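Local structure of trichomaglin (Trichosanthes lepiniana, 1SGL) at residues Arg165-Cys170 with Cys192-Cys198. The protein probably cleaves RNA as an S-like ribonuclease of the ribonuclease T2 family. Coordinates in Å, arbitrary orientation, origin at the centre of the assembly. Numbering follows the deposited sequence.
With SO4 (sulfate ion), chain D.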
# COMPACT_ATOMS: atom_id res chain seq x y z
N ARG A 165 3.83 -13.26 8.26
CA ARG A 165 2.72 -12.58 8.90
C ARG A 165 2.58 -11.09 8.54
O ARG A 165 3.52 -10.32 8.70
CB ARG A 165 2.86 -12.71 10.42
CG ARG A 165 1.80 -11.94 11.20
CD ARG A 165 1.89 -12.24 12.70
NE ARG A 165 3.12 -11.71 13.26
CZ ARG A 165 3.99 -12.43 13.97
NH1 ARG A 165 3.76 -13.71 14.21
NH2 ARG A 165 5.10 -11.86 14.42
N PRO A 166 1.40 -10.67 8.06
CA PRO A 166 1.20 -9.26 7.70
C PRO A 166 0.71 -8.48 8.92
O PRO A 166 0.43 -9.05 9.96
CB PRO A 166 0.11 -9.34 6.65
CG PRO A 166 -0.79 -10.39 7.24
CD PRO A 166 0.21 -11.47 7.71
N LYS A 167 0.59 -7.17 8.75
CA LYS A 167 0.11 -6.28 9.79
C LYS A 167 -1.21 -5.67 9.27
O LYS A 167 -1.23 -5.04 8.22
CB LYS A 167 1.16 -5.19 10.04
CG LYS A 167 0.75 -4.13 11.04
CD LYS A 167 1.96 -3.41 11.63
CE LYS A 167 2.85 -2.82 10.54
NZ LYS A 167 3.99 -2.02 11.11
N LEU A 168 -2.31 -5.90 9.98
CA LEU A 168 -3.60 -5.36 9.57
C LEU A 168 -4.00 -4.18 10.45
O LEU A 168 -3.74 -4.17 11.65
CB LEU A 168 -4.69 -6.43 9.67
CG LEU A 168 -4.98 -7.35 8.49
CD1 LEU A 168 -5.64 -6.56 7.37
CD2 LEU A 168 -3.71 -8.02 8.02
N ARG A 169 -4.63 -3.19 9.83
CA ARG A 169 -5.09 -2.01 10.53
C ARG A 169 -6.53 -1.72 10.10
O ARG A 169 -6.82 -1.65 8.91
CB ARG A 169 -4.18 -0.83 10.21
CG ARG A 169 -4.29 0.31 11.19
CD ARG A 169 -2.90 0.84 11.55
NE ARG A 169 -2.94 1.77 12.67
CZ ARG A 169 -1.86 2.29 13.25
NH1 ARG A 169 -0.65 1.97 12.81
NH2 ARG A 169 -1.99 3.13 14.27
N CYS A 170 -7.42 -1.57 11.08
CA CYS A 170 -8.84 -1.31 10.84
C CYS A 170 -9.25 0.04 11.41
O CYS A 170 -8.55 0.59 12.26
CB CYS A 170 -9.70 -2.38 11.54
SG CYS A 170 -9.66 -4.03 10.77
N CYS A 192 5.79 -9.34 10.21
CA CYS A 192 5.74 -7.96 10.67
C CYS A 192 5.48 -8.03 12.18
O CYS A 192 4.97 -9.03 12.69
CB CYS A 192 4.58 -7.21 10.03
SG CYS A 192 4.70 -6.69 8.29
N VAL A 193 5.82 -6.96 12.89
CA VAL A 193 5.58 -6.91 14.33
C VAL A 193 4.08 -6.96 14.59
O VAL A 193 3.30 -6.30 13.90
CB VAL A 193 6.16 -5.61 14.94
CG1 VAL A 193 5.69 -5.46 16.38
CG2 VAL A 193 7.69 -5.65 14.90
N GLN A 194 3.68 -7.74 15.59
CA GLN A 194 2.27 -7.89 15.95
C GLN A 194 1.67 -6.55 16.39
O GLN A 194 2.34 -5.75 17.05
CB GLN A 194 2.12 -8.89 17.10
CG GLN A 194 0.69 -9.35 17.32
CD GLN A 194 0.27 -10.44 16.35
OE1 GLN A 194 -0.92 -10.70 16.15
NE2 GLN A 194 1.26 -11.09 15.74
N VAL A 195 0.42 -6.32 16.04
CA VAL A 195 -0.27 -5.08 16.41
C VAL A 195 -1.74 -5.34 16.75
O VAL A 195 -2.35 -6.27 16.23
CB VAL A 195 -0.22 -4.04 15.28
CG1 VAL A 195 -1.07 -4.51 14.10
CG2 VAL A 195 -0.71 -2.70 15.78
N GLY A 196 -2.29 -4.52 17.63
CA GLY A 196 -3.69 -4.67 18.00
C GLY A 196 -4.49 -3.54 17.39
O GLY A 196 -4.36 -2.39 17.79
N SER A 197 -5.32 -3.86 16.40
CA SER A 197 -6.12 -2.83 15.76
C SER A 197 -7.50 -3.32 15.37
O SER A 197 -8.51 -2.71 15.70
CB SER A 197 -5.41 -2.31 14.50
OG SER A 197 -6.28 -1.47 13.74
N CYS A 198 -7.53 -4.44 14.66
CA CYS A 198 -8.78 -5.00 14.19
C CYS A 198 -9.49 -5.90 15.19
O CYS A 198 -8.85 -6.62 15.95
CB CYS A 198 -8.52 -5.80 12.92
SG CYS A 198 -7.94 -4.82 11.50
S SO4 D . 1.91 0.62 9.50
O1 SO4 D . 1.35 1.96 9.76
O2 SO4 D . 2.11 0.43 8.05
O3 SO4 D . 0.97 -0.39 10.02
O4 SO4 D . 3.21 0.50 10.19
O HOH W 1 -5.34 -5.75 13.58
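Cys192, Arg165 and Cys198 bury the most surface where the loop 192-198 runs in the same direction as the edge segment 165-170, held to it chiefly at its two ends. At the first end the amide of Cys192 donates to Arg165 O (N to O 2.9 Å), and the long Arg165 side chain extends toward the loop, so that NE and NH2 each make a weak hydrogen bond to Cys192 O, both 3.3 Å. A guanidinium suits this place because it offers two donors to one carbonyl; the Gln194 amide lies over one of its faces. Cys192 CB packs 4.0 Å from Lys167 CB, while its sulfur is bonded to Cys182, tying the loop's start to strand 176-184.

In the middle the loop bows outward, but Val195 CG1 still packs 3.6 Å from Lys167 CG, an apolar surface on the lysine chain, and from Leu168 O. The Lys167 ammonium group hydrogen-bonds a sulfate, probably from the crystallisation liquor (NZ to O4 2.8 Å). A water bridges Leu168 O (3.0 Å) and Cys198 N (2.8 Å). At the far end Ser197 OG, small and polar, accepts from Cys170 N at 2.9 Å. The Cys170-Cys198 disulfide (SG to SG 2.0 Å), its chi3 of 96° near the relaxed 90°, pins the loop covalently, with Cys198 SG 4.1 Å from Leu168 CB and 3.7 Å from Arg169 C. The result is a disulfide-anchored loop flanking an edge strand in the central antiparallel sheet of a ribonuclease T2 fold.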